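Local coordinates for 3-oxoacyl-[acyl-carrier-protein] synthase 2 (Rickettsia rickettsii, PDB 4JGA), which probably catalyses the condensation of an acyl-enzyme with malonyl-acyl-carrier protein in the elongation cycle of bacterial fatty acid synthesis, at residues G24-V29 against I95-A100; A100-A105 against G166-K171. All blocks are in the same frame, centred on the assembly; numbering follows the deposited sequence.

Contact 1: residues G24-V29 against I95-A100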
loop_
_atom_site.group_PDB
_atom_site.type_symbol
_atom_site.label_atom_id
_atom_site.label_comp_id
_atom_site.label_asym_id
_atom_site.label_seq_id
_atom_site.Cartn_x
_atom_site.Cartn_y
_atom_site.Cartn_z
ATOM N N GLY A 24 -13.114 0.936 15.888
ATOM C CA GLY A 24 -13.325 2.344 15.514
ATOM C C GLY A 24 -14.021 2.467 14.170
ATOM O O GLY A 24 -13.626 1.785 13.198
ATOM N N LEU A 25 -15.032 3.343 14.094
ATOM C CA LEU A 25 -15.828 3.506 12.873
ATOM C C LEU A 25 -16.224 4.942 12.601
ATOM O O LEU A 25 -16.660 5.654 13.503
ATOM C CB LEU A 25 -17.116 2.668 12.952
ATOM C CG LEU A 25 -17.017 1.196 12.679
ATOM C CD1 LEU A 25 -18.360 0.538 12.989
ATOM C CD2 LEU A 25 -16.605 0.903 11.238
ATOM N N VAL A 26 -16.076 5.354 11.343
ATOM C CA VAL A 26 -16.735 6.540 10.799
ATOM C C VAL A 26 -17.426 6.102 9.518
ATOM O O VAL A 26 -16.758 5.706 8.555
ATOM C CB VAL A 26 -15.762 7.674 10.478
ATOM C CG1 VAL A 26 -16.502 8.873 9.907
ATOM C CG2 VAL A 26 -15.027 8.078 11.749
ATOM N N THR A 27 -18.753 6.120 9.530
ATOM C CA THR A 27 -19.527 5.577 8.408
ATOM C C THR A 27 -20.702 6.492 8.037
ATOM O O THR A 27 -21.042 7.407 8.774
ATOM C CB THR A 27 -20.085 4.169 8.719
ATOM O OG1 THR A 27 -21.247 4.279 9.547
ATOM C CG2 THR A 27 -19.010 3.252 9.367
ATOM N N PRO A 28 -21.299 6.268 6.874
ATOM C CA PRO A 28 -22.453 7.027 6.475
ATOM C C PRO A 28 -23.693 6.849 7.402
ATOM O O PRO A 28 -24.661 7.578 7.250
ATOM C CB PRO A 28 -22.760 6.478 5.089
ATOM C CG PRO A 28 -21.447 6.086 4.568
ATOM C CD PRO A 28 -20.750 5.495 5.750
ATOM N N VAL A 29 -23.660 5.906 8.339
ATOM C CA VAL A 29 -24.728 5.836 9.341
ATOM C C VAL A 29 -24.251 6.040 10.773
ATOM O O VAL A 29 -24.961 5.721 11.702
ATOM C CB VAL A 29 -25.525 4.545 9.213
ATOM C CG1 VAL A 29 -26.198 4.499 7.856
ATOM C CG2 VAL A 29 -24.642 3.327 9.413
ATOM N N ILE A 95 -7.538 10.868 5.529
ATOM C CA ILE A 95 -6.720 10.873 6.736
ATOM C C ILE A 95 -7.557 11.337 7.956
ATOM O O ILE A 95 -7.419 10.777 9.041
ATOM C CB ILE A 95 -5.434 11.700 6.553
ATOM C CG1 ILE A 95 -4.515 10.950 5.578
ATOM C CG2 ILE A 95 -4.768 11.937 7.897
ATOM C CD1 ILE A 95 -3.340 11.740 5.035
ATOM N N HIS A 96 -8.442 12.316 7.763
ATOM C CA HIS A 96 -9.302 12.760 8.839
ATOM C C HIS A 96 -10.152 11.570 9.323
ATOM O O HIS A 96 -10.248 11.330 10.511
ATOM C CB HIS A 96 -10.266 13.848 8.422
ATOM C CG HIS A 96 -9.629 15.109 7.923
ATOM N ND1 HIS A 96 -10.378 16.128 7.372
ATOM C CD2 HIS A 96 -8.340 15.489 7.814
ATOM C CE1 HIS A 96 -9.574 17.108 6.994
ATOM N NE2 HIS A 96 -8.334 16.740 7.242
ATOM N N TYR A 97 -10.775 10.863 8.396
ATOM C CA TYR A 97 -11.632 9.755 8.752
ATOM C C TYR A 97 -10.824 8.632 9.424
ATOM O O TYR A 97 -11.256 8.063 10.421
ATOM C CB TYR A 97 -12.354 9.195 7.532
ATOM C CG TYR A 97 -13.248 10.163 6.792
ATOM C CD1 TYR A 97 -13.820 11.285 7.423
ATOM C CD2 TYR A 97 -13.537 9.960 5.447
ATOM C CE1 TYR A 97 -14.662 12.151 6.726
ATOM C CE2 TYR A 97 -14.380 10.813 4.756
ATOM C CZ TYR A 97 -14.921 11.913 5.381
ATOM O OH TYR A 97 -15.748 12.726 4.658
ATOM N N GLY A 98 -9.656 8.340 8.869
ATOM C CA GLY A 98 -8.751 7.294 9.373
ATOM C C GLY A 98 -8.288 7.604 10.794
ATOM O O GLY A 98 -8.315 6.743 11.656
ATOM N N VAL A 99 -7.870 8.824 11.033
ATOM C CA VAL A 99 -7.389 9.215 12.350
ATOM C C VAL A 99 -8.537 9.158 13.359
ATOM O O VAL A 99 -8.344 8.711 14.476
ATOM C CB VAL A 99 -6.735 10.600 12.323
ATOM C CG1 VAL A 99 -6.373 11.064 13.731
ATOM C CG2 VAL A 99 -5.456 10.568 11.484
ATOM N N ALA A 100 -9.720 9.564 12.937
ATOM C CA ALA A 100 -10.877 9.496 13.805
ATOM C C ALA A 100 -11.212 8.033 14.195
ATOM O O ALA A 100 -11.411 7.726 15.373
ATOM C CB ALA A 100 -12.068 10.184 13.147
#
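Where strand 18-26, beside strand 257-265 in the sheet of the N-terminal half, runs out, the side chain of Val26 packs against one side of helix 93-109, meeting Tyr97 and Ala100 one turn apart. The two methyls of Val26 divide the work. Val26 CG2 lies nearer the helix: it sits 3.9 Å from CB of Ala100 and 4.0 Å from the backbone O of Tyr97, bridging the start and end of that turn. Val26 CG1 is turned to the tyrosine ring and comes within 4.4 Å of Tyr97 CD1, approaching obliquely, a looser touch than that of CG2. This split follows from the first torsion, which sets CG1 anti to the backbone N (chi1 180°) and leaves CG2 beside that nitrogen.

The contact is buried, and its side chains meet through apolar groups, one methyl also resting on a backbone carbonyl. The closest CA approach is 6.4 Å, between CA of Val26 and CA of Tyr97, consistent with the small methyl that Ala100 offers nearby. Ile66 from a loop packs on both Val26 and Tyr97, while the tyrosine ring makes an edge-to-face contact with Phe74 and its OH has a weak hydrogen bond to Glu256.

Past the strand the chain bends away from the helix. Thr27 OG1 accepts from the backbone N of Val29 at 3.2 Å, with an N-H...O angle of 148°, closing an ST turn; the same hydroxyl is also hydrogen-bonded to Ser36. Val26 itself pairs through its backbone with Ala258 on the adjacent antiparallel strand 257-265. A helix laid over a sheet strand in this way belongs to the layered alpha-beta-alpha-beta-alpha architecture of the thiolase fold, shared by the beta-ketoacyl synthases.

Contact 2: residues A100-A105 against G166-K171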
loop_
_atom_site.group_PDB
_atom_site.type_symbol
_atom_site.label_atom_id
_atom_site.label_comp_id
_atom_site.label_asym_id
_atom_site.label_seq_id
_atom_site.Cartn_x
_atom_site.Cartn_y
_atom_site.Cartn_z
ATOM N N ALA A 100 -9.720 9.564 12.937
ATOM C CA ALA A 100 -10.877 9.496 13.805
ATOM C C ALA A 100 -11.212 8.033 14.195
ATOM O O ALA A 100 -11.411 7.726 15.373
ATOM C CB ALA A 100 -12.068 10.184 13.147
ATOM N N ALA A 101 -11.266 7.139 13.212
ATOM C CA ALA A 101 -11.562 5.742 13.508
ATOM C C ALA A 101 -10.449 5.100 14.389
ATOM O O ALA A 101 -10.730 4.334 15.312
ATOM C CB ALA A 101 -11.776 4.953 12.231
ATOM N N ALA A 102 -9.203 5.419 14.115
ATOM C CA ALA A 102 -8.098 4.854 14.864
ATOM C C ALA A 102 -8.097 5.379 16.303
ATOM O O ALA A 102 -7.795 4.647 17.221
ATOM C CB ALA A 102 -6.790 5.181 14.201
ATOM N N THR A 103 -8.460 6.643 16.468
ATOM C CA THR A 103 -8.518 7.248 17.792
ATOM C C THR A 103 -9.586 6.517 18.636
ATOM O O THR A 103 -9.297 6.092 19.759
ATOM C CB THR A 103 -8.813 8.750 17.718
ATOM O OG1 THR A 103 -7.708 9.414 17.067
ATOM C CG2 THR A 103 -9.032 9.318 19.123
ATOM N N GLU A 104 -10.759 6.305 18.055
ATOM C CA GLU A 104 -11.779 5.529 18.715
ATOM C C GLU A 104 -11.284 4.081 19.066
ATOM O O GLU A 104 -11.463 3.605 20.204
ATOM C CB GLU A 104 -13.054 5.474 17.860
ATOM C CG GLU A 104 -14.183 4.733 18.585
ATOM C CD GLU A 104 -15.454 4.542 17.783
ATOM O OE1 GLU A 104 -15.488 4.813 16.569
ATOM O OE2 GLU A 104 -16.447 4.052 18.403
ATOM N N ALA A 105 -10.659 3.391 18.100
ATOM C CA ALA A 105 -10.177 2.044 18.333
ATOM C C ALA A 105 -9.123 1.991 19.434
ATOM O O ALA A 105 -9.191 1.145 20.316
ATOM C CB ALA A 105 -9.620 1.438 17.066
ATOM N N GLY A 166 1.337 7.328 9.516
ATOM C CA GLY A 166 2.250 8.330 10.071
ATOM C C GLY A 166 1.653 9.143 11.239
ATOM O O GLY A 166 2.257 9.251 12.295
ATOM N N LEU A 167 0.471 9.718 11.022
ATOM C CA LEU A 167 -0.143 10.579 12.015
ATOM C C LEU A 167 -0.641 9.837 13.248
ATOM O O LEU A 167 -0.533 10.373 14.344
ATOM C CB LEU A 167 -1.264 11.439 11.417
ATOM C CG LEU A 167 -0.781 12.614 10.551
ATOM C CD1 LEU A 167 -1.998 13.405 10.077
ATOM C CD2 LEU A 167 0.132 13.521 11.335
ATOM N N VAL A 168 -1.159 8.628 13.078
ATOM C CA VAL A 168 -1.607 7.833 14.208
ATOM C C VAL A 168 -0.366 7.445 14.988
ATOM O O VAL A 168 -0.371 7.499 16.208
ATOM C CB VAL A 168 -2.399 6.607 13.772
ATOM C CG1 VAL A 168 -2.788 5.716 14.953
ATOM C CG2 VAL A 168 -3.656 7.046 13.029
ATOM N N SER A 169 0.722 7.113 14.290
ATOM C CA SER A 169 1.974 6.773 14.965
ATOM C C SER A 169 2.455 7.940 15.824
ATOM O O SER A 169 2.863 7.776 16.969
ATOM C CB SER A 169 3.040 6.367 13.923
ATOM O OG SER A 169 4.364 6.372 14.452
ATOM N N ILE A 170 2.418 9.127 15.250
ATOM C CA ILE A 170 2.847 10.317 15.966
ATOM C C ILE A 170 1.937 10.599 17.161
ATOM O O ILE A 170 2.400 10.907 18.217
ATOM C CB ILE A 170 2.888 11.520 15.031
ATOM C CG1 ILE A 170 4.028 11.314 14.011
ATOM C CG2 ILE A 170 3.037 12.850 15.837
ATOM C CD1 ILE A 170 3.924 12.234 12.800
ATOM N N LYS A 171 0.634 10.471 16.963
ATOM C CA LYS A 171 -0.302 10.753 18.000
ATOM C C LYS A 171 -0.013 9.912 19.222
ATOM O O LYS A 171 -0.040 10.439 20.334
ATOM C CB LYS A 171 -1.733 10.462 17.529
ATOM C CG LYS A 171 -2.787 10.888 18.552
ATOM C CD LYS A 171 -4.180 11.063 17.927
ATOM C CE LYS A 171 -5.190 11.551 18.967
ATOM N NZ LYS A 171 -6.544 11.686 18.347
#
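Ala102 and Val168 form the close-packed end of this helix pair, with their CA atoms 7.2 Å apart. CB of Ala102 fits against both branches of the valine, 3.8 Å from Val168 CG2 and 4.1 Å from Val168 CG1, so one methyl faces a forked end. On their sheet side, Ala102 also rests on Val260, and Val168 on Leu124 and Leu126. Helices 93-109 and 163-172 are thus neighbours in the helical layer covering one face of the sheet of the N-terminal half, as expected for a thiolase-fold enzyme.

Toward the partly exposed end the contact thins to a single polar link. Lys171, CG anti to its own N (chi1 -174°) and extended from there on, stretches across to Thr103, and the two side chains cross at about a right angle. Lys171 NZ donates to Thr103 OG1 at 2.9 Å and lies 3.5 Å from Thr103 CG2. The hydroxyl sits beside the threonine's backbone N, where it is also bonded to the carbonyl O of Val99, one turn back. The ammonium has a second partner in Phe79 O, and Lys171 CE touches Thr103 OG1 more loosely, at 3.8 Å.

How the contacts relate
Both contacts use helix 93-109 and share Ala100, whose methyl serves contact 1 and turns away from contact 2. Contact 1 lies deeper, its centre about 10 Å from the chain's centre against about 16 Å for contact 2, and joins helix to strand through apolar side chains. Both are buried, but contact 2, which joins helix to helix, ends on a partly exposed lysine hydrogen-bonded to a threonine; beyond it, Leu167, Ser169 and Ile170 pack on the second subunit. The contacts, with centres about 10 Å apart, also meet directly: Glu104 OE1 lies 2.9 Å from Leu25 N, probably a hydrogen bond, tying the helix to the strand a second time.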